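Long-range contacts in fimbrial subunit type 1 (Actinomyces oris, PDB 3UXF), which serves as the major subunit of the fimbriae that this Gram-positive bacterium carries on its surface, anchored to the cell wall: residues 33-41 and 167-175; 369-379 and 410-419. One frame throughout, in Å; residues are numbered along the deposited sequence.

Contact 1: 33-41 and 167-175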
ATOM      1  N   ASN A  33     -35.999  34.217 -19.958  1.00 32.81           N
ATOM      2  CA  ASN A  33     -36.439  34.138 -18.571  1.00 30.04           C
ATOM      3  C   ASN A  33     -35.459  33.289 -17.764  1.00 29.57           C
ATOM      4  O   ASN A  33     -35.041  32.211 -18.216  1.00 31.24           O
ATOM      5  CB  ASN A  33     -37.836  33.530 -18.502  1.00 28.16           C
ATOM      6  CG  ASN A  33     -38.321  33.353 -17.076  1.00 25.56           C
ATOM      7  OD1 ASN A  33     -38.089  32.315 -16.447  1.00 26.24           O
ATOM      8  ND2 ASN A  33     -39.001  34.354 -16.570  1.00 28.63           N
ATOM      9  N   GLY A  34     -35.097  33.753 -16.570  1.00 24.82           N
ATOM     10  CA  GLY A  34     -34.090  33.055 -15.799  1.00 23.02           C
ATOM     11  C   GLY A  34     -34.599  31.780 -15.170  1.00 18.23           C
ATOM     12  O   GLY A  34     -33.808  30.910 -14.820  1.00 21.86           O
ATOM     13  N   SER A  35     -35.924  31.656 -15.006  1.00 13.87           N
ATOM     14  CA  SER A  35     -36.456  30.544 -14.225  1.00 14.02           C
ATOM     15  C   SER A  35     -36.707  29.308 -15.055  1.00 11.50           C
ATOM     16  O   SER A  35     -36.798  28.204 -14.514  1.00 12.58           O
ATOM     17  CB  SER A  35     -37.771  30.948 -13.558  1.00 11.95           C
ATOM     18  OG  SER A  35     -37.600  32.092 -12.723  1.00 14.45           O
ATOM     19  N   THR A  36     -36.864  29.498 -16.362  1.00 14.24           N
ATOM     20  CA  THR A  36     -37.100  28.388 -17.271  1.00 13.35           C
ATOM     21  C   THR A  36     -35.846  28.121 -18.085  1.00 13.58           C
ATOM     22  O   THR A  36     -34.925  28.947 -18.103  1.00 14.84           O
ATOM     23  CB  THR A  36     -38.334  28.689 -18.166  1.00 14.55           C
ATOM     24  OG1 THR A  36     -38.103  29.901 -18.889  1.00 17.00           O
ATOM     25  CG2 THR A  36     -39.569  28.840 -17.256  1.00 16.50           C
ATOM     26  N   ILE A  37     -35.793  26.970 -18.745  1.00 13.24           N
ATOM     27  CA  ILE A  37     -34.575  26.589 -19.465  1.00 13.42           C
ATOM     28  C   ILE A  37     -34.463  27.273 -20.803  1.00 15.57           C
ATOM     29  O   ILE A  37     -35.401  27.256 -21.619  1.00 15.56           O
ATOM     30  CB  ILE A  37     -34.491  25.072 -19.590  1.00 16.24           C
ATOM     31  CG1 ILE A  37     -34.229  24.476 -18.194  1.00 16.07           C
ATOM     32  CG2 ILE A  37     -33.399  24.685 -20.571  1.00 15.80           C
ATOM     33  CD1 ILE A  37     -34.070  23.001 -18.145  1.00 15.65           C
ATOM     34  N   ASP A  38     -33.330  27.935 -21.008  1.00 15.08           N
ATOM     35  CA  ASP A  38     -33.054  28.592 -22.286  1.00 15.70           C
ATOM     36  C   ASP A  38     -32.448  27.586 -23.273  1.00 18.27           C
ATOM     37  O   ASP A  38     -31.307  27.170 -23.109  1.00 14.56           O
ATOM     38  CB  ASP A  38     -32.136  29.798 -22.052  1.00 16.06           C
ATOM     39  CG  ASP A  38     -31.649  30.427 -23.346  1.00 20.25           C
ATOM     40  OD1 ASP A  38     -32.166  30.089 -24.416  1.00 19.36           O
ATOM     41  OD2 ASP A  38     -30.738  31.288 -23.273  1.00 23.21           O
ATOM     42  N   PRO A  39     -33.210  27.149 -24.278  1.00 13.01           N
ATOM     43  CA  PRO A  39     -32.719  26.104 -25.183  1.00 15.41           C
ATOM     44  C   PRO A  39     -31.413  26.487 -25.856  1.00 17.10           C
ATOM     45  O   PRO A  39     -30.649  25.583 -26.224  1.00 18.69           O
ATOM     46  CB  PRO A  39     -33.829  25.994 -26.242  1.00 19.27           C
ATOM     47  CG  PRO A  39     -35.042  26.445 -25.501  1.00 21.58           C
ATOM     48  CD  PRO A  39     -34.561  27.605 -24.667  1.00 17.93           C
ATOM     49  N   ASP A  40     -31.161  27.777 -26.020  1.00 17.30           N
ATOM     50  CA  ASP A  40     -29.963  28.195 -26.740  1.00 18.76           C
ATOM     51  C   ASP A  40     -28.841  28.673 -25.818  1.00 18.03           C
ATOM     52  O   ASP A  40     -27.888  29.330 -26.269  1.00 18.63           O
ATOM     53  CB  ASP A  40     -30.310  29.296 -27.735  1.00 21.86           C
ATOM     54  CG  ASP A  40     -31.304  28.830 -28.778  1.00 25.51           C
ATOM     55  OD1 ASP A  40     -31.114  27.726 -29.345  1.00 28.67           O
ATOM     56  OD2 ASP A  40     -32.285  29.561 -29.004  1.00 33.03           O
ATOM     57  N   ALA A  41     -28.951  28.347 -24.529  1.00 16.66           N
ATOM     58  CA  ALA A  41     -27.962  28.816 -23.556  1.00 16.94           C
ATOM     59  C   ALA A  41     -26.592  28.252 -23.865  1.00 15.98           C
ATOM     60  O   ALA A  41     -26.474  27.109 -24.306  1.00 15.48           O
ATOM     61  CB  ALA A  41     -28.362  28.436 -22.137  1.00 15.42           C
ATOM     62  N   THR A 167     -31.774  27.702  -5.329  1.00 17.67           N
ATOM     63  CA  THR A 167     -32.759  26.995  -6.141  1.00 13.77           C
ATOM     64  C   THR A 167     -33.619  27.893  -7.026  1.00 15.93           C
ATOM     65  O   THR A 167     -34.609  27.446  -7.596  1.00 14.53           O
ATOM     66  CB  THR A 167     -33.654  26.087  -5.283  1.00 17.92           C
ATOM     67  OG1 THR A 167     -34.408  26.883  -4.362  1.00 19.28           O
ATOM     68  CG2 THR A 167     -32.804  25.091  -4.510  1.00 21.14           C
ATOM     69  N   ALA A 168     -33.227  29.154  -7.147  1.00 14.40           N
ATOM     70  CA  ALA A 168     -33.911  30.071  -8.043  1.00 14.86           C
ATOM     71  C   ALA A 168     -33.110  30.169  -9.334  1.00 12.51           C
ATOM     72  O   ALA A 168     -33.505  30.852 -10.275  1.00 14.39           O
ATOM     73  CB  ALA A 168     -34.054  31.439  -7.401  1.00 16.68           C
ATOM     74  N   LYS A 169     -31.978  29.476  -9.368  1.00 14.10           N
ATOM     75  CA  LYS A 169     -31.074  29.553 -10.504  1.00 13.62           C
ATOM     76  C   LYS A 169     -30.833  28.234 -11.223  1.00 13.56           C
ATOM     77  O   LYS A 169     -30.662  27.191 -10.598  1.00 13.99           O
ATOM     78  CB  LYS A 169     -29.716  30.092 -10.048  1.00 19.63           C
ATOM     79  CG  LYS A 169     -29.708  31.553  -9.653  1.00 19.78           C
ATOM     80  CD  LYS A 169     -28.289  32.036  -9.407  1.00 28.99           C
ATOM     81  CE  LYS A 169     -28.224  33.548  -9.302  1.00 37.71           C
ATOM     82  NZ  LYS A 169     -29.001  34.211 -10.383  1.00 45.19           N
ATOM     83  N   TRP A 170     -30.794  28.308 -12.548  1.00 14.06           N
ATOM     84  CA  TRP A 170     -30.375  27.196 -13.374  1.00 13.71           C
ATOM     85  C   TRP A 170     -28.884  27.427 -13.583  1.00 14.10           C
ATOM     86  O   TRP A 170     -28.475  28.518 -13.967  1.00 16.87           O
ATOM     87  CB  TRP A 170     -31.079  27.223 -14.730  1.00 13.94           C
ATOM     88  CG  TRP A 170     -32.440  26.594 -14.769  1.00 12.49           C
ATOM     89  CD1 TRP A 170     -33.625  27.230 -14.990  1.00 14.57           C
ATOM     90  CD2 TRP A 170     -32.757  25.204 -14.613  1.00 11.20           C
ATOM     91  NE1 TRP A 170     -34.659  26.329 -14.970  1.00 13.89           N
ATOM     92  CE2 TRP A 170     -34.154  25.078 -14.739  1.00 11.24           C
ATOM     93  CE3 TRP A 170     -31.998  24.057 -14.373  1.00 11.37           C
ATOM     94  CZ2 TRP A 170     -34.805  23.855 -14.634  1.00 11.40           C
ATOM     95  CZ3 TRP A 170     -32.647  22.844 -14.266  1.00 11.56           C
ATOM     96  CH2 TRP A 170     -34.036  22.751 -14.398  1.00 13.52           C
ATOM     97  N   ASN A 171     -28.069  26.414 -13.319  1.00 12.53           N
ATOM     98  CA  ASN A 171     -26.628  26.539 -13.505  1.00 13.80           C
ATOM     99  C   ASN A 171     -26.204  25.868 -14.803  1.00 11.92           C
ATOM    100  O   ASN A 171     -26.309  24.655 -14.939  1.00 11.60           O
ATOM    101  CB  ASN A 171     -25.882  25.935 -12.315  1.00 13.00           C
ATOM    102  CG  ASN A 171     -24.382  25.886 -12.528  1.00 13.55           C
ATOM    103  OD1 ASN A 171     -23.829  26.663 -13.298  1.00 14.36           O
ATOM    104  ND2 ASN A 171     -23.720  24.967 -11.839  1.00 15.74           N
ATOM    105  N   TYR A 172     -25.741  26.666 -15.761  1.00 13.28           N
ATOM    106  CA  TYR A 172     -25.366  26.151 -17.073  1.00 11.92           C
ATOM    107  C   TYR A 172     -23.882  25.810 -17.185  1.00 12.63           C
ATOM    108  O   TYR A 172     -23.435  25.299 -18.203  1.00 12.25           O
ATOM    109  CB  TYR A 172     -25.754  27.145 -18.171  1.00 12.69           C
ATOM    110  CG  TYR A 172     -27.243  27.350 -18.332  1.00 12.18           C
ATOM    111  CD1 TYR A 172     -27.961  26.642 -19.283  1.00 12.34           C
ATOM    112  CD2 TYR A 172     -27.929  28.256 -17.539  1.00 12.51           C
ATOM    113  CE1 TYR A 172     -29.318  26.828 -19.436  1.00 13.54           C
ATOM    114  CE2 TYR A 172     -29.290  28.447 -17.688  1.00 13.01           C
ATOM    115  CZ  TYR A 172     -29.977  27.730 -18.639  1.00 15.94           C
ATOM    116  OH  TYR A 172     -31.328  27.912 -18.794  1.00 13.84           O
ATOM    117  N   ASN A 173     -23.123  26.106 -16.138  1.00 13.13           N
ATOM    118  CA  ASN A 173     -21.697  25.807 -16.114  1.00 12.95           C
ATOM    119  C   ASN A 173     -21.449  24.843 -14.972  1.00 12.41           C
ATOM    120  O   ASN A 173     -21.152  25.250 -13.854  1.00 14.64           O
ATOM    121  CB  ASN A 173     -20.893  27.090 -15.938  1.00 13.60           C
ATOM    122  CG  ASN A 173     -21.130  28.078 -17.061  1.00 14.94           C
ATOM    123  OD1 ASN A 173     -21.757  29.114 -16.868  1.00 24.23           O
ATOM    124  ND2 ASN A 173     -20.638  27.751 -18.245  1.00 12.99           N
ATOM    125  N   VAL A 174     -21.651  23.565 -15.257  1.00 12.69           N
ATOM    126  CA  VAL A 174     -21.631  22.537 -14.237  1.00 14.32           C
ATOM    127  C   VAL A 174     -20.246  21.971 -13.962  1.00 11.84           C
ATOM    128  O   VAL A 174     -19.475  21.707 -14.879  1.00 13.19           O
ATOM    129  CB  VAL A 174     -22.601  21.396 -14.601  1.00 13.83           C
ATOM    130  CG1 VAL A 174     -22.551  20.297 -13.561  1.00 15.90           C
ATOM    131  CG2 VAL A 174     -24.012  21.939 -14.746  1.00 14.90           C
ATOM    132  N   HIS A 175     -19.951  21.793 -12.681  1.00 13.19           N
ATOM    133  CA  HIS A 175     -18.697  21.207 -12.243  1.00 13.23           C
ATOM    134  C   HIS A 175     -19.015  19.906 -11.533  1.00 12.71           C
ATOM    135  O   HIS A 175     -19.880  19.865 -10.667  1.00 15.67           O
ATOM    136  CB  HIS A 175     -17.966  22.148 -11.291  1.00 14.86           C
ATOM    137  CG  HIS A 175     -17.377  23.344 -11.967  1.00 18.26           C
ATOM    138  ND1 HIS A 175     -16.026  23.477 -12.197  1.00 20.07           N
ATOM    139  CD2 HIS A 175     -17.956  24.458 -12.472  1.00 18.35           C
ATOM    140  CE1 HIS A 175     -15.797  24.621 -12.813  1.00 20.76           C
ATOM    141  NE2 HIS A 175     -16.952  25.236 -12.992  1.00 19.65           N
TER
HETATM  142  O   HOH W   1     -32.379  29.819 -17.405  1.00 19.05           O
HETATM  143  O   HOH W   2     -31.474  30.885 -13.693  1.00 21.93           O

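Contact 2: 369-379 and 410-419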
ATOM      1  N   LYS A 369      44.518  -3.329  22.367  1.00 27.54           N
ATOM      2  CA  LYS A 369      43.079  -3.612  22.280  1.00 24.86           C
ATOM      3  C   LYS A 369      42.771  -5.111  22.262  1.00 23.78           C
ATOM      4  O   LYS A 369      41.611  -5.511  22.486  1.00 19.90           O
ATOM      5  CB  LYS A 369      42.457  -2.990  21.029  1.00 26.77           C
ATOM      6  CG  LYS A 369      42.659  -1.497  20.833  1.00 31.19           C
ATOM      7  CD  LYS A 369      42.351  -0.756  22.082  1.00 26.51           C
ATOM      8  CE  LYS A 369      42.380   0.739  21.828  1.00 28.98           C
ATOM      9  NZ  LYS A 369      42.142   1.458  23.118  1.00 35.11           N
ATOM     10  N   THR A 370      43.760  -5.946  21.953  1.00 24.86           N
ATOM     11  CA  THR A 370      43.503  -7.387  21.899  1.00 20.95           C
ATOM     12  C   THR A 370      43.182  -7.957  23.285  1.00 20.10           C
ATOM     13  O   THR A 370      42.605  -9.034  23.396  1.00 19.36           O
ATOM     14  CB  THR A 370      44.652  -8.194  21.228  1.00 23.41           C
ATOM     15  OG1 THR A 370      45.768  -8.282  22.129  1.00 26.11           O
ATOM     16  CG2 THR A 370      45.056  -7.558  19.923  1.00 27.32           C
ATOM     17  N   LYS A 371      43.518  -7.224  24.344  1.00 23.20           N
ATOM     18  CA  LYS A 371      43.172  -7.645  25.690  1.00 19.98           C
ATOM     19  C   LYS A 371      41.645  -7.617  25.925  1.00 18.71           C
ATOM     20  O   LYS A 371      41.160  -8.166  26.912  1.00 19.71           O
ATOM     21  CB  LYS A 371      43.862  -6.753  26.732  1.00 24.16           C
ATOM     22  CG  LYS A 371      45.396  -6.902  26.760  1.00 26.95           C
ATOM     23  CD  LYS A 371      45.822  -8.271  27.239  1.00 26.15           C
ATOM     24  CE  LYS A 371      47.349  -8.475  27.048  1.00 34.38           C
ATOM     25  NZ  LYS A 371      47.766  -9.901  27.259  1.00 41.25           N
ATOM     26  N   TYR A 372      40.922  -6.964  25.020  1.00 20.47           N
ATOM     27  CA  TYR A 372      39.450  -6.899  25.111  1.00 16.52           C
ATOM     28  C   TYR A 372      38.773  -7.883  24.156  1.00 15.22           C
ATOM     29  O   TYR A 372      37.535  -7.873  24.018  1.00 13.57           O
ATOM     30  CB  TYR A 372      38.973  -5.471  24.839  1.00 14.84           C
ATOM     31  CG  TYR A 372      39.588  -4.478  25.811  1.00 15.50           C
ATOM     32  CD1 TYR A 372      39.348  -4.575  27.161  1.00 14.91           C
ATOM     33  CD2 TYR A 372      40.419  -3.459  25.350  1.00 20.01           C
ATOM     34  CE1 TYR A 372      39.939  -3.683  28.061  1.00 17.19           C
ATOM     35  CE2 TYR A 372      41.005  -2.556  26.228  1.00 19.62           C
ATOM     36  CZ  TYR A 372      40.754  -2.678  27.575  1.00 20.13           C
ATOM     37  OH  TYR A 372      41.283  -1.790  28.484  1.00 20.03           O
ATOM     38  N   ASN A 373      39.551  -8.737  23.488  1.00 15.14           N
ATOM     39  CA  ASN A 373      38.978  -9.839  22.712  1.00 15.12           C
ATOM     40  C   ASN A 373      38.481 -10.976  23.586  1.00 15.35           C
ATOM     41  O   ASN A 373      38.917 -11.142  24.730  1.00 17.29           O
ATOM     42  CB  ASN A 373      40.032 -10.377  21.729  1.00 15.81           C
ATOM     43  CG  ASN A 373      40.343  -9.400  20.627  1.00 19.48           C
ATOM     44  OD1 ASN A 373      39.524  -8.521  20.295  1.00 17.28           O
ATOM     45  ND2 ASN A 373      41.544  -9.540  20.031  1.00 22.06           N
ATOM     46  N   GLY A 374      37.550 -11.766  23.050  1.00 15.85           N
ATOM     47  CA  GLY A 374      36.999 -12.898  23.750  1.00 15.84           C
ATOM     48  C   GLY A 374      35.845 -12.585  24.684  1.00 15.45           C
ATOM     49  O   GLY A 374      35.369 -13.459  25.387  1.00 16.71           O
ATOM     50  N   ALA A 375      35.415 -11.331  24.707  1.00 15.82           N
ATOM     51  CA  ALA A 375      34.210 -10.984  25.424  1.00 14.96           C
ATOM     52  C   ALA A 375      33.031 -11.469  24.587  1.00 13.91           C
ATOM     53  O   ALA A 375      33.036 -11.328  23.363  1.00 16.36           O
ATOM     54  CB  ALA A 375      34.117  -9.452  25.611  1.00 13.29           C
ATOM     55  N   GLN A 376      32.043 -12.064  25.236  1.00 10.91           N
ATOM     56  CA  GLN A 376      30.854 -12.557  24.512  1.00 12.61           C
ATOM     57  C   GLN A 376      29.597 -11.837  24.964  1.00 11.75           C
ATOM     58  O   GLN A 376      29.449 -11.472  26.145  1.00 10.49           O
ATOM     59  CB  GLN A 376      30.697 -14.067  24.709  1.00 13.54           C
ATOM     60  CG  GLN A 376      31.931 -14.819  24.209  1.00 12.70           C
ATOM     61  CD  GLN A 376      31.648 -16.285  24.068  1.00 20.97           C
ATOM     62  OE1 GLN A 376      31.055 -16.909  24.939  1.00 21.90           O
ATOM     63  NE2 GLN A 376      32.015 -16.831  22.919  1.00 25.55           N
ATOM     64  N   PHE A 377      28.697 -11.643  24.019  1.00 12.08           N
ATOM     65  CA  PHE A 377      27.446 -10.967  24.272  1.00 11.59           C
ATOM     66  C   PHE A 377      26.285 -11.662  23.617  1.00 10.69           C
ATOM     67  O   PHE A 377      26.438 -12.287  22.565  1.00 11.70           O
ATOM     68  CB  PHE A 377      27.519  -9.559  23.710  1.00 10.78           C
ATOM     69  CG  PHE A 377      28.532  -8.705  24.386  1.00  9.35           C
ATOM     70  CD1 PHE A 377      28.151  -7.862  25.426  1.00  9.27           C
ATOM     71  CD2 PHE A 377      29.859  -8.710  23.964  1.00 12.17           C
ATOM     72  CE1 PHE A 377      29.113  -7.033  26.090  1.00 11.36           C
ATOM     73  CE2 PHE A 377      30.816  -7.894  24.609  1.00 12.54           C
ATOM     74  CZ  PHE A 377      30.432  -7.046  25.667  1.00 15.83           C
ATOM     75  N   GLN A 378      25.119 -11.502  24.217  1.00  9.72           N
ATOM     76  CA  GLN A 378      23.872 -11.873  23.561  1.00  8.84           C
ATOM     77  C   GLN A 378      22.989 -10.632  23.606  1.00 10.70           C
ATOM     78  O   GLN A 378      23.313  -9.667  24.312  1.00 11.19           O
ATOM     79  CB  GLN A 378      23.182 -13.024  24.276  1.00 10.49           C
ATOM     80  CG  GLN A 378      24.096 -14.231  24.263  1.00 11.50           C
ATOM     81  CD  GLN A 378      23.384 -15.510  24.622  1.00 14.76           C
ATOM     82  OE1 GLN A 378      22.691 -15.599  25.650  1.00 15.81           O
ATOM     83  NE2 GLN A 378      23.551 -16.531  23.771  1.00 17.20           N
ATOM     84  N   VAL A 379      21.901 -10.648  22.830  1.00 10.01           N
ATOM     85  CA  VAL A 379      21.056  -9.445  22.685  1.00 10.20           C
ATOM     86  C   VAL A 379      19.605  -9.790  22.973  1.00 10.77           C
ATOM     87  O   VAL A 379      19.118 -10.859  22.556  1.00 12.03           O
ATOM     88  CB  VAL A 379      21.125  -8.878  21.245  1.00  9.90           C
ATOM     89  CG1 VAL A 379      20.368  -7.532  21.154  1.00 11.41           C
ATOM     90  CG2 VAL A 379      22.603  -8.729  20.779  1.00 11.52           C
ATOM     91  N   LYS A 410      23.246 -16.278  17.982  1.00 15.24           N
ATOM     92  CA  LYS A 410      22.799 -15.761  19.264  1.00 10.91           C
ATOM     93  C   LYS A 410      23.927 -15.188  20.084  1.00 12.90           C
ATOM     94  O   LYS A 410      23.644 -14.474  21.037  1.00 12.57           O
ATOM     95  CB  LYS A 410      22.096 -16.824  20.121  1.00 16.81           C
ATOM     96  CG  LYS A 410      20.725 -17.217  19.610  1.00 18.48           C
ATOM     97  CD  LYS A 410      20.077 -18.312  20.472  1.00 25.95           C
ATOM     98  CE  LYS A 410      20.470 -19.687  19.941  1.00 37.86           C
ATOM     99  NZ  LYS A 410      20.189 -20.822  20.892  1.00 48.74           N
ATOM    100  N   THR A 411      25.172 -15.499  19.741  1.00 12.12           N
ATOM    101  CA  THR A 411      26.314 -15.099  20.589  1.00 11.98           C
ATOM    102  C   THR A 411      27.336 -14.369  19.761  1.00 13.79           C
ATOM    103  O   THR A 411      27.665 -14.798  18.642  1.00 15.46           O
ATOM    104  CB  THR A 411      26.949 -16.317  21.307  1.00 13.74           C
ATOM    105  OG1 THR A 411      25.953 -16.983  22.089  1.00 14.77           O
ATOM    106  CG2 THR A 411      28.084 -15.862  22.230  1.00 16.71           C
ATOM    107  N   PHE A 412      27.836 -13.239  20.268  1.00 12.47           N
ATOM    108  CA  PHE A 412      28.702 -12.384  19.481  1.00 12.18           C
ATOM    109  C   PHE A 412      29.989 -12.190  20.267  1.00 13.87           C
ATOM    110  O   PHE A 412      29.933 -11.787  21.432  1.00 14.64           O
ATOM    111  CB  PHE A 412      27.990 -11.052  19.168  1.00 11.43           C
ATOM    112  CG  PHE A 412      26.749 -11.264  18.415  1.00 10.65           C
ATOM    113  CD1 PHE A 412      25.567 -11.536  19.090  1.00 12.55           C
ATOM    114  CD2 PHE A 412      26.769 -11.366  17.030  1.00 13.52           C
ATOM    115  CE1 PHE A 412      24.388 -11.858  18.388  1.00 13.24           C
ATOM    116  CE2 PHE A 412      25.612 -11.672  16.321  1.00 14.44           C
ATOM    117  CZ  PHE A 412      24.426 -11.918  16.996  1.00 13.26           C
ATOM    118  N   THR A 413      31.132 -12.522  19.654  1.00 13.38           N
ATOM    119  CA  THR A 413      32.403 -12.534  20.376  1.00 14.82           C
ATOM    120  C   THR A 413      33.381 -11.485  19.829  1.00 14.12           C
ATOM    121  O   THR A 413      33.618 -11.440  18.600  1.00 15.08           O
ATOM    122  CB  THR A 413      33.073 -13.929  20.262  1.00 14.27           C
ATOM    123  OG1 THR A 413      32.178 -14.909  20.797  1.00 15.08           O
ATOM    124  CG2 THR A 413      34.388 -13.960  21.065  1.00 17.16           C
ATOM    125  N   THR A 414      33.954 -10.654  20.724  1.00 13.53           N
ATOM    126  CA  THR A 414      34.908  -9.643  20.275  1.00 13.22           C
ATOM    127  C   THR A 414      36.212 -10.298  19.787  1.00 14.63           C
ATOM    128  O   THR A 414      36.684 -11.295  20.368  1.00 16.96           O
ATOM    129  CB  THR A 414      35.244  -8.593  21.342  1.00 14.50           C
ATOM    130  OG1 THR A 414      35.684  -9.215  22.549  1.00 13.31           O
ATOM    131  CG2 THR A 414      33.994  -7.702  21.617  1.00 14.49           C
ATOM    132  N   ALA A 415      36.754  -9.716  18.729  1.00 15.62           N
ATOM    133  CA  ALA A 415      37.990 -10.211  18.109  1.00 17.00           C
ATOM    134  C   ALA A 415      38.705  -9.048  17.438  1.00 21.19           C
ATOM    135  O   ALA A 415      38.199  -7.925  17.362  1.00 16.96           O
ATOM    136  CB  ALA A 415      37.631 -11.251  17.079  1.00 20.53           C
ATOM    137  N   GLY A 416      39.902  -9.300  16.908  1.00 20.53           N
ATOM    138  CA  GLY A 416      40.619  -8.220  16.271  1.00 21.07           C
ATOM    139  C   GLY A 416      41.103  -7.203  17.281  1.00 20.75           C
ATOM    140  O   GLY A 416      41.929  -7.515  18.137  1.00 25.66           O
ATOM    141  N   GLN A 417      40.578  -5.987  17.174  1.00 20.44           N
ATOM    142  CA  GLN A 417      40.910  -4.919  18.091  1.00 20.85           C
ATOM    143  C   GLN A 417      39.790  -4.709  19.112  1.00 20.03           C
ATOM    144  O   GLN A 417      39.369  -3.575  19.361  1.00 19.69           O
ATOM    145  CB  GLN A 417      41.152  -3.631  17.313  1.00 26.38           C
ATOM    146  CG  GLN A 417      42.353  -3.742  16.370  1.00 28.04           C
ATOM    147  CD  GLN A 417      43.627  -3.993  17.143  1.00 31.68           C
ATOM    148  OE1 GLN A 417      44.022  -3.181  17.977  1.00 33.03           O
ATOM    149  NE2 GLN A 417      44.271  -5.124  16.881  1.00 34.47           N
ATOM    150  N   GLY A 418      39.284  -5.816  19.652  1.00 17.99           N
ATOM    151  CA  GLY A 418      38.236  -5.777  20.662  1.00 16.63           C
ATOM    152  C   GLY A 418      36.873  -5.376  20.152  1.00 17.72           C
ATOM    153  O   GLY A 418      36.142  -4.664  20.852  1.00 16.30           O
ATOM    154  N   THR A 419      36.518  -5.812  18.951  1.00 14.68           N
ATOM    155  CA  THR A 419      35.218  -5.402  18.388  1.00 13.50           C
ATOM    156  C   THR A 419      34.438  -6.590  17.874  1.00 17.61           C
ATOM    157  O   THR A 419      34.990  -7.654  17.601  1.00 15.24           O
ATOM    158  CB  THR A 419      35.394  -4.427  17.222  1.00 18.99           C
ATOM    159  OG1 THR A 419      36.046  -5.120  16.150  1.00 21.05           O
ATOM    160  CG2 THR A 419      36.210  -3.225  17.642  1.00 19.18           C
TER
HETATM  161  O   HOH W   3      45.976  -2.881  19.884  1.00 34.03           O
HETATM  162  O   HOH W   4      21.571 -12.758  20.989  1.00 13.99           O

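Contact 1: 33-41 and 167-175
The loop 33-41 runs past strand 170-176 from S35, beside W170, to A41, whose CA is 7.5 Å from the CA of Y172, with no backbone-to-backbone hydrogen bond between them. The loop leads into strand 44-48, the parallel neighbour of 170-176 in the mixed sheet of the N-terminal domain, so the contact joins the lead-in of one strand to side chains of its sheet neighbour. W170 and Y172, two residues apart, both start out toward the loop. The indole is met in two ways. I37 CG1 lies over one face, 3.8 Å from the centroid of the five-membered ring and 24° off its normal, a CH-pi contact, while CD1 continues over the six-membered ring. The I37 side chain crosses the indole at about a right angle, which lays both CG1 and CD1 over the same face. At the rim, NE1 of W170 donates to S35 O over 2.9 Å; the bond is bent (132° at the hydrogen), and the donor stands well above the carbonyl plane. W94, on helix 91-99, also meets the indole. Y172 reaches farther along the loop. A41 CB packs 3.3 Å from Y172 CE1, at the close of the type I turn D38-A41, where D38 OD1 takes the N-H of D40 in an Asx turn. The phenol oxygen works in both directions: the N-H of D38 points at Y172 OH almost straight (175°), and the hydroxyl donates to a water that in turn donates to G34 O and T36 O. A second water accepts from W170 N and donates to G34 O, 2.6 Å from the water oxygen.

Contact 2: 369-379 and 410-419
T414 OG1 is gripped by two backbone groups of 369-379: it donates to Y372 O over 2.7 Å, in the carbonyl plane and on a lone pair, and accepts from A375 N at 3.0 Å. A chi1 of 54°, with OG1 between its own N and carbonyl carbon, directs the hydroxyl at these groups. Two further backbone bonds, G374 N to T414 O and T414 N to A375 O, continue from the end of the antiparallel pairing into the loop, where A375 N turns to the T414 hydroxyl instead. The N373 amide clasps the next turn: ND2 reaches G416 O over 2.8 Å, nearly straight (164°) and with that oxygen in the amide plane, while OD1 takes a weak bond from G418 N. G418 and T419, both facing A415, form a G1 bulge there. Beside the paired strands two glutamines bond to threonines, Q376 NE2 to T413 OG1 at 2.9 Å and Q378 NE2 to T411 OG1 at 3.0 Å; in each the oxygen is tilted 24° from the amide plane. Q376 and T413 share one sheet face. F377 and F412 lie on the other, which turns inward in this prealbumin-like domain: F377 packs on L358 of strand 344-362, F412 on V420 and I422 of strand 419-426, and strand 444-451 pairs with the far edge of 376-379.

How the contacts relate
The two contacts sit on opposite sides of the chain's centre, with centres about 84 Å apart and nearest atoms about 58 Å apart, and share no strand or helix. Contact 1 is a surface contact in which none of the touching residues is buried; contact 2 is partly buried, with seven of its twenty touching residues enclosed. Contact 2 is also larger, burying 770 Å² against 350 Å². In 33-41/167-175 aromatic side chains reach from a strand to a loop, and waters complete the polar links. Part of 369-379/410-419 is direct strand pairing held by backbone bonds, and the rest is a 3-10 turn and loops where an asparagine amide and a threonine hydroxyl grip backbone groups.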